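PDB 4FVK: neuraminidase from Influenza A virus, which is a neuraminidase-like surface glycoprotein of a bat influenza A virus, with a possible role in removing terminal sialic acid from glycoconjugates. Local coordinates for residues Thr282-Ala287 against Val295-Pro300; Ala223-Leu228 against Gly272-Glu277. All coordinates share one frame; numbering follows the deposited sequence.

Both contacts belong to the six-bladed beta-propeller of this tetrameric glycoprotein, on the same side of the chain's centre. Contact 2 comes first along the chain. It brings the start of strand 227-230 against the loop stretch 272-277. That stretch leads on to strand 280-284, whose end forms contact 1 with strand 292-299. The two centres lie about 11 Å apart, and the contacts touch. Ser283 OG hydrogen-bonds Phe273 O at 3.1 Å, and Leu296 CD1 packs 4.2 Å from Phe273 CZ. One sheet holds strand 227-230 and the other holds the 280-299 hairpin, so residues 272-277 bridge two neighbouring sheets of the propeller.

Contact 1 (Thr282-Ala287 against Val295-Pro300); sequences TSKTKA and VLEQIP
Lys284 reaches along one face of a beta hairpin to Glu297 on the partner strand. Its CG sits between the backbone N and the carbonyl carbon (chi1 55°), and the chain bends at its last two torsions. This brings NZ to within 2.8 Å of Glu297 OE1 in a salt bridge. The ammonium group meets the oxygen from above the carboxylate plane, 61° out of it. The Glu297 chain is extended beyond CG. It runs beside Thr282, with both side chains pointing the same way, and Thr282 CG2 packs 3.9 Å from Glu297 CB. Thr282 OG1 is buried here without a polar partner.

The other face carries Ser283 and Leu296, a non-hydrogen-bonded pair. Both Leu296 methyls lie against Ser283 CB, with CD2 at 3.7 Å. The hydroxyl of Ser283 has its hydrogen bond outside the hairpin, with Phe273.

Two antiparallel hydrogen-bonded pairs frame this one, Thr282 with Glu297 and Lys284 with Val295. Each is joined by two backbone N-H...O bonds. Leu296 CA adds a CA-H...O contact to Thr282 O at 3.3 Å. Beyond the last pair the chain turns, and Val295 CG2 touches Lys286 CA at 3.8 Å.

The nearest atom of the Ile299 side chain is about 7 Å from a bound zinc ion. Strand 292-299 is the middle strand of its three-stranded sheet. Strand 280-284 flanks it through these bonds, and strand 312-314 flanks it on the other side, where Val295 and Glu297 touch Ser312.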
ATOM      1  N   THR A 282       1.635 -38.030 -11.222  1.00 29.67           N
ATOM      2  CA  THR A 282       0.989 -38.490 -10.025  1.00 28.43           C
ATOM      3  C   THR A 282       1.713 -37.731  -8.910  1.00 28.58           C
ATOM      4  O   THR A 282       2.824 -37.260  -9.126  1.00 27.42           O
ATOM      5  CB  THR A 282       1.212 -40.016  -9.953  1.00 29.73           C
ATOM      6  OG1 THR A 282      -0.050 -40.683 -10.023  1.00 33.92           O
ATOM      7  CG2 THR A 282       1.988 -40.435  -8.733  1.00 30.87           C
ATOM      8  N   SER A 283       1.087 -37.559  -7.748  1.00 25.55           N
ATOM      9  CA  SER A 283       1.741 -36.821  -6.676  1.00 26.78           C
ATOM     10  C   SER A 283       1.236 -37.300  -5.340  1.00 25.08           C
ATOM     11  O   SER A 283       0.065 -37.519  -5.183  1.00 25.13           O
ATOM     12  CB  SER A 283       1.461 -35.321  -6.809  1.00 24.52           C
ATOM     13  OG  SER A 283       0.101 -35.074  -6.545  1.00 22.51           O
ATOM     14  N   LYS A 284       2.130 -37.438  -4.368  1.00 26.82           N
ATOM     15  CA  LYS A 284       1.752 -38.013  -3.090  1.00 28.11           C
ATOM     16  C   LYS A 284       2.812 -37.782  -2.027  1.00 28.35           C
ATOM     17  O   LYS A 284       3.943 -37.406  -2.330  1.00 29.00           O
ATOM     18  CB  LYS A 284       1.539 -39.527  -3.258  1.00 30.03           C
ATOM     19  CG  LYS A 284       2.748 -40.251  -3.851  1.00 30.54           C
ATOM     20  CD  LYS A 284       2.602 -41.773  -3.650  1.00 33.96           C
ATOM     21  CE  LYS A 284       2.948 -42.561  -4.895  1.00 35.82           C
ATOM     22  NZ  LYS A 284       4.332 -42.305  -5.361  1.00 36.52           N
ATOM     23  N   THR A 285       2.465 -38.039  -0.773  1.00 25.58           N
ATOM     24  CA  THR A 285       3.469 -37.953   0.284  1.00 28.33           C
ATOM     25  C   THR A 285       4.539 -39.017   0.032  1.00 31.62           C
ATOM     26  O   THR A 285       4.304 -39.968  -0.727  1.00 29.87           O
ATOM     27  CB  THR A 285       2.840 -38.213   1.631  1.00 30.74           C
ATOM     28  OG1 THR A 285       2.334 -39.545   1.644  1.00 31.23           O
ATOM     29  CG2 THR A 285       1.665 -37.237   1.871  1.00 27.61           C
ATOM     30  N   LYS A 286       5.703 -38.868   0.661  1.00 37.44           N
ATOM     31  CA  LYS A 286       6.782 -39.831   0.459  1.00 38.78           C
ATOM     32  C   LYS A 286       6.415 -41.266   0.871  1.00 42.70           C
ATOM     33  O   LYS A 286       6.544 -42.190   0.075  1.00 47.00           O
ATOM     34  CB  LYS A 286       8.082 -39.389   1.136  1.00 40.56           C
ATOM     35  CG  LYS A 286       9.258 -40.321   0.812  1.00 44.13           C
ATOM     36  CD  LYS A 286      10.567 -39.856   1.426  1.00 49.09           C
ATOM     37  CE  LYS A 286      11.713 -40.766   1.000  1.00 52.73           C
ATOM     38  NZ  LYS A 286      12.966 -40.492   1.751  1.00 54.17           N
ATOM     39  N   ALA A 287       5.959 -41.450   2.106  1.00 44.28           N
ATOM     40  CA  ALA A 287       5.505 -42.764   2.561  1.00 45.38           C
ATOM     41  C   ALA A 287       4.029 -42.745   2.948  1.00 45.44           C
ATOM     42  O   ALA A 287       3.406 -41.685   3.004  1.00 41.77           O
ATOM     43  CB  ALA A 287       6.343 -43.249   3.727  1.00 49.56           C
ATOM     44  N   VAL A 295       6.021 -36.410  -3.526  1.00 25.81           N
ATOM     45  CA  VAL A 295       6.745 -37.042  -4.627  1.00 27.47           C
ATOM     46  C   VAL A 295       5.933 -36.935  -5.898  1.00 24.57           C
ATOM     47  O   VAL A 295       4.755 -37.235  -5.896  1.00 26.42           O
ATOM     48  CB  VAL A 295       7.016 -38.544  -4.322  1.00 30.70           C
ATOM     49  CG1 VAL A 295       7.794 -39.193  -5.456  1.00 32.19           C
ATOM     50  CG2 VAL A 295       7.756 -38.706  -2.991  1.00 30.44           C
ATOM     51  N   LEU A 296       6.559 -36.493  -6.974  1.00 25.40           N
ATOM     52  CA  LEU A 296       5.892 -36.392  -8.261  1.00 25.82           C
ATOM     53  C   LEU A 296       6.459 -37.478  -9.176  1.00 29.36           C
ATOM     54  O   LEU A 296       7.680 -37.568  -9.345  1.00 28.04           O
ATOM     55  CB  LEU A 296       6.157 -35.016  -8.877  1.00 25.82           C
ATOM     56  CG  LEU A 296       5.180 -33.873  -8.563  1.00 24.04           C
ATOM     57  CD1 LEU A 296       3.917 -33.999  -9.414  1.00 21.71           C
ATOM     58  CD2 LEU A 296       4.849 -33.838  -7.083  1.00 20.81           C
ATOM     59  N   GLU A 297       5.582 -38.299  -9.757  1.00 34.82           N
ATOM     60  CA  GLU A 297       6.006 -39.399 -10.640  1.00 34.85           C
ATOM     61  C   GLU A 297       5.350 -39.339 -12.014  1.00 34.47           C
ATOM     62  O   GLU A 297       4.127 -39.224 -12.120  1.00 35.17           O
ATOM     63  CB  GLU A 297       5.719 -40.750  -9.973  1.00 35.57           C
ATOM     64  CG  GLU A 297       6.624 -41.015  -8.773  1.00 40.00           C
ATOM     65  CD  GLU A 297       6.234 -42.255  -7.984  1.00 42.82           C
ATOM     66  OE1 GLU A 297       5.042 -42.622  -8.005  1.00 46.60           O
ATOM     67  OE2 GLU A 297       7.113 -42.849  -7.322  1.00 43.80           O
ATOM     68  N   GLN A 298       6.165 -39.412 -13.063  1.00 30.22           N
ATOM     69  CA  GLN A 298       5.676 -39.355 -14.438  1.00 28.94           C
ATOM     70  C   GLN A 298       5.315 -40.758 -14.969  1.00 33.59           C
ATOM     71  O   GLN A 298       6.085 -41.702 -14.817  1.00 34.98           O
ATOM     72  CB  GLN A 298       6.731 -38.711 -15.340  1.00 30.00           C
ATOM     73  CG  GLN A 298       6.265 -38.466 -16.765  1.00 30.11           C
ATOM     74  CD  GLN A 298       7.406 -38.236 -17.730  1.00 32.34           C
ATOM     75  OE1 GLN A 298       8.404 -38.956 -17.712  1.00 35.47           O
ATOM     76  NE2 GLN A 298       7.262 -37.236 -18.592  1.00 30.62           N
ATOM     77  N   ILE A 299       4.146 -40.885 -15.590  1.00 31.01           N
ATOM     78  CA  ILE A 299       3.700 -42.146 -16.175  1.00 31.39           C
ATOM     79  C   ILE A 299       3.467 -41.913 -17.653  1.00 31.01           C
ATOM     80  O   ILE A 299       2.449 -41.330 -18.029  1.00 31.85           O
ATOM     81  CB  ILE A 299       2.368 -42.617 -15.544  1.00 31.84           C
ATOM     82  CG1 ILE A 299       2.516 -42.741 -14.028  1.00 30.56           C
ATOM     83  CG2 ILE A 299       1.911 -43.959 -16.163  1.00 31.19           C
ATOM     84  CD1 ILE A 299       1.253 -43.007 -13.296  1.00 29.51           C
ATOM     85  N   PRO A 300       4.420 -42.333 -18.499  1.00 30.55           N
ATOM     86  CA  PRO A 300       4.368 -41.962 -19.921  1.00 30.32           C
ATOM     87  C   PRO A 300       3.035 -42.330 -20.621  1.00 31.99           C
ATOM     88  O   PRO A 300       2.539 -41.565 -21.460  1.00 30.37           O
ATOM     89  CB  PRO A 300       5.556 -42.728 -20.528  1.00 33.63           C
ATOM     90  CG  PRO A 300       6.534 -42.894 -19.379  1.00 32.21           C
ATOM     91  CD  PRO A 300       5.689 -42.995 -18.130  1.00 31.69           C
TER

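Contact 2 (Ala223-Leu228 against Gly272-Glu277); sequences AKRPLL and GFILDE
This buried contact lies within the beta-propeller, beside its calcium site. The start of strand 227-230 and the loop before it face the irregular stretch 272-277. Asp248, a calcium ligand, lies close to the Arg225 side chain, and the ion itself is about 7 Å from that side chain.

Arg225 extends from CG to NE and lays its guanidinium flat against the backbone of Gly272. Gly272 CA stands 3.5 Å above the guanidinium plane, over its centre. With no side chain on Gly272, the flat group can come this close. Arg225 NH1 is 3.3 Å from Gly272 N, but both are donors and do not bond. The rotation of the group is instead fixed by NH2 to the carbonyl of Ile270 and by NH1 to Thr217 OG1.

The remaining contact is mostly apolar. Ile274 CD1 touches two neighbours, 4.1 Å from Arg225 CB and 4.0 Å from Leu227 CD1. The Leu227 and Ile274 side chains cross at about a right angle.

Asp276 is the centre of an inverse gamma turn. Its chi1 of 179° swings the carboxylate away from the backbone N and against the other Leu227 methyl. OD2 forms a salt bridge with Arg229 NE, while Leu227 CD2 lies 3.9 Å from Asp276 CG.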
ATOM      1  N   ALA A 223      -8.477 -45.044  -1.698  1.00 30.90           N
ATOM      2  CA  ALA A 223      -7.213 -44.386  -1.474  1.00 30.93           C
ATOM      3  C   ALA A 223      -6.611 -43.983  -2.805  1.00 30.25           C
ATOM      4  O   ALA A 223      -5.579 -43.318  -2.846  1.00 29.22           O
ATOM      5  CB  ALA A 223      -6.252 -45.297  -0.701  1.00 31.44           C
ATOM      6  N   LYS A 224      -7.220 -44.437  -3.896  1.00 32.67           N
ATOM      7  CA  LYS A 224      -6.918 -43.861  -5.204  1.00 30.80           C
ATOM      8  C   LYS A 224      -7.819 -42.653  -5.302  1.00 30.09           C
ATOM      9  O   LYS A 224      -8.769 -42.546  -4.535  1.00 29.49           O
ATOM     10  CB  LYS A 224      -7.245 -44.824  -6.340  1.00 33.67           C
ATOM     11  CG  LYS A 224      -6.124 -45.821  -6.707  1.00 34.95           C
ATOM     12  CD  LYS A 224      -6.656 -46.819  -7.737  1.00 38.54           C
ATOM     13  CE  LYS A 224      -5.676 -47.944  -8.039  1.00 39.80           C
ATOM     14  NZ  LYS A 224      -6.242 -48.818  -9.099  1.00 39.53           N
ATOM     15  N   ARG A 225      -7.527 -41.774  -6.254  1.00 24.95           N
ATOM     16  CA  ARG A 225      -8.246 -40.537  -6.446  1.00 25.35           C
ATOM     17  C   ARG A 225      -9.088 -40.683  -7.687  1.00 24.18           C
ATOM     18  O   ARG A 225      -8.573 -41.036  -8.730  1.00 23.72           O
ATOM     19  CB  ARG A 225      -7.256 -39.374  -6.664  1.00 22.64           C
ATOM     20  CG  ARG A 225      -6.412 -39.046  -5.451  1.00 23.08           C
ATOM     21  CD  ARG A 225      -5.608 -37.705  -5.614  1.00 22.94           C
ATOM     22  NE  ARG A 225      -4.914 -37.393  -4.368  1.00 20.08           N
ATOM     23  CZ  ARG A 225      -5.517 -36.881  -3.303  1.00 21.28           C
ATOM     24  NH1 ARG A 225      -6.815 -36.570  -3.355  1.00 20.47           N
ATOM     25  NH2 ARG A 225      -4.814 -36.654  -2.194  1.00 22.39           N
ATOM     26  N   PRO A 226     -10.390 -40.407  -7.583  1.00 27.11           N
ATOM     27  CA  PRO A 226     -11.204 -40.460  -8.796  1.00 25.62           C
ATOM     28  C   PRO A 226     -10.963 -39.262  -9.706  1.00 25.66           C
ATOM     29  O   PRO A 226     -10.594 -38.191  -9.235  1.00 25.53           O
ATOM     30  CB  PRO A 226     -12.637 -40.482  -8.261  1.00 28.00           C
ATOM     31  CG  PRO A 226     -12.543 -39.977  -6.854  1.00 28.85           C
ATOM     32  CD  PRO A 226     -11.205 -40.422  -6.357  1.00 27.56           C
ATOM     33  N   LEU A 227     -11.140 -39.456 -11.008  1.00 29.34           N
ATOM     34  CA  LEU A 227     -10.882 -38.411 -11.983  1.00 28.54           C
ATOM     35  C   LEU A 227     -12.146 -38.088 -12.763  1.00 29.63           C
ATOM     36  O   LEU A 227     -12.868 -38.989 -13.183  1.00 32.21           O
ATOM     37  CB  LEU A 227      -9.798 -38.837 -12.973  1.00 27.88           C
ATOM     38  CG  LEU A 227      -8.326 -38.994 -12.557  1.00 31.75           C
ATOM     39  CD1 LEU A 227      -8.142 -39.952 -11.428  1.00 32.95           C
ATOM     40  CD2 LEU A 227      -7.553 -39.546 -13.718  1.00 32.20           C
ATOM     41  N   LEU A 228     -12.391 -36.803 -12.983  1.00 24.74           N
ATOM     42  CA  LEU A 228     -13.530 -36.357 -13.773  1.00 24.40           C
ATOM     43  C   LEU A 228     -13.009 -35.619 -14.995  1.00 24.72           C
ATOM     44  O   LEU A 228     -12.023 -34.884 -14.909  1.00 22.44           O
ATOM     45  CB  LEU A 228     -14.437 -35.439 -12.942  1.00 23.01           C
ATOM     46  CG  LEU A 228     -15.555 -34.673 -13.644  1.00 25.19           C
ATOM     47  CD1 LEU A 228     -16.654 -35.603 -14.112  1.00 24.45           C
ATOM     48  CD2 LEU A 228     -16.147 -33.595 -12.732  1.00 24.08           C
ATOM     49  N   GLY A 272      -5.932 -33.354  -3.301  1.00 19.43           N
ATOM     50  CA  GLY A 272      -4.700 -33.565  -4.044  1.00 20.00           C
ATOM     51  C   GLY A 272      -5.009 -33.717  -5.523  1.00 21.25           C
ATOM     52  O   GLY A 272      -6.170 -33.747  -5.902  1.00 19.04           O
ATOM     53  N   PHE A 273      -3.982 -33.838  -6.366  1.00 21.68           N
ATOM     54  CA  PHE A 273      -4.191 -33.760  -7.811  1.00 21.27           C
ATOM     55  C   PHE A 273      -3.467 -34.843  -8.593  1.00 22.36           C
ATOM     56  O   PHE A 273      -2.488 -35.401  -8.133  1.00 23.62           O
ATOM     57  CB  PHE A 273      -3.693 -32.409  -8.338  1.00 19.93           C
ATOM     58  CG  PHE A 273      -2.209 -32.236  -8.233  1.00 21.40           C
ATOM     59  CD1 PHE A 273      -1.646 -31.661  -7.100  1.00 21.52           C
ATOM     60  CD2 PHE A 273      -1.365 -32.641  -9.268  1.00 21.35           C
ATOM     61  CE1 PHE A 273      -0.274 -31.500  -6.989  1.00 20.98           C
ATOM     62  CE2 PHE A 273       0.006 -32.486  -9.169  1.00 21.31           C
ATOM     63  CZ  PHE A 273       0.559 -31.917  -8.026  1.00 21.65           C
ATOM     64  N   ILE A 274      -3.909 -35.039  -9.827  1.00 21.62           N
ATOM     65  CA  ILE A 274      -3.250 -35.897 -10.795  1.00 21.32           C
ATOM     66  C   ILE A 274      -3.263 -35.180 -12.140  1.00 19.84           C
ATOM     67  O   ILE A 274      -4.302 -34.755 -12.601  1.00 21.77           O
ATOM     68  CB  ILE A 274      -4.029 -37.232 -10.949  1.00 23.38           C
ATOM     69  CG1 ILE A 274      -3.919 -38.068  -9.666  1.00 25.23           C
ATOM     70  CG2 ILE A 274      -3.560 -37.997 -12.188  1.00 24.42           C
ATOM     71  CD1 ILE A 274      -4.576 -39.461  -9.749  1.00 25.17           C
ATOM     72  N   LEU A 275      -2.119 -35.032 -12.782  1.00 21.40           N
ATOM     73  CA  LEU A 275      -2.111 -34.391 -14.094  1.00 23.02           C
ATOM     74  C   LEU A 275      -2.519 -35.443 -15.132  1.00 23.72           C
ATOM     75  O   LEU A 275      -1.759 -36.376 -15.415  1.00 25.26           O
ATOM     76  CB  LEU A 275      -0.737 -33.796 -14.400  1.00 21.57           C
ATOM     77  CG  LEU A 275      -0.685 -33.017 -15.718  1.00 23.81           C
ATOM     78  CD1 LEU A 275      -1.715 -31.879 -15.722  1.00 21.23           C
ATOM     79  CD2 LEU A 275       0.727 -32.495 -16.024  1.00 23.61           C
ATOM     80  N   ASP A 276      -3.723 -35.295 -15.672  1.00 24.70           N
ATOM     81  CA  ASP A 276      -4.389 -36.385 -16.410  1.00 26.60           C
ATOM     82  C   ASP A 276      -4.092 -36.228 -17.887  1.00 25.55           C
ATOM     83  O   ASP A 276      -4.964 -35.943 -18.693  1.00 25.81           O
ATOM     84  CB  ASP A 276      -5.907 -36.353 -16.125  1.00 25.92           C
ATOM     85  CG  ASP A 276      -6.700 -37.447 -16.876  1.00 29.24           C
ATOM     86  OD1 ASP A 276      -6.130 -38.473 -17.285  1.00 27.56           O
ATOM     87  OD2 ASP A 276      -7.928 -37.278 -17.042  1.00 30.72           O
ATOM     88  N   GLU A 277      -2.823 -36.368 -18.231  1.00 29.29           N
ATOM     89  CA  GLU A 277      -2.401 -36.232 -19.609  1.00 30.36           C
ATOM     90  C   GLU A 277      -1.602 -37.482 -20.001  1.00 32.23           C
ATOM     91  O   GLU A 277      -1.496 -38.435 -19.226  1.00 33.27           O
ATOM     92  CB  GLU A 277      -1.538 -34.967 -19.760  1.00 31.86           C
ATOM     93  CG  GLU A 277      -2.214 -33.673 -19.269  1.00 29.23           C
ATOM     94  CD  GLU A 277      -3.394 -33.269 -20.136  1.00 31.46           C
ATOM     95  OE1 GLU A 277      -4.422 -32.829 -19.584  1.00 31.11           O
ATOM     96  OE2 GLU A 277      -3.301 -33.395 -21.376  1.00 33.74           O
TER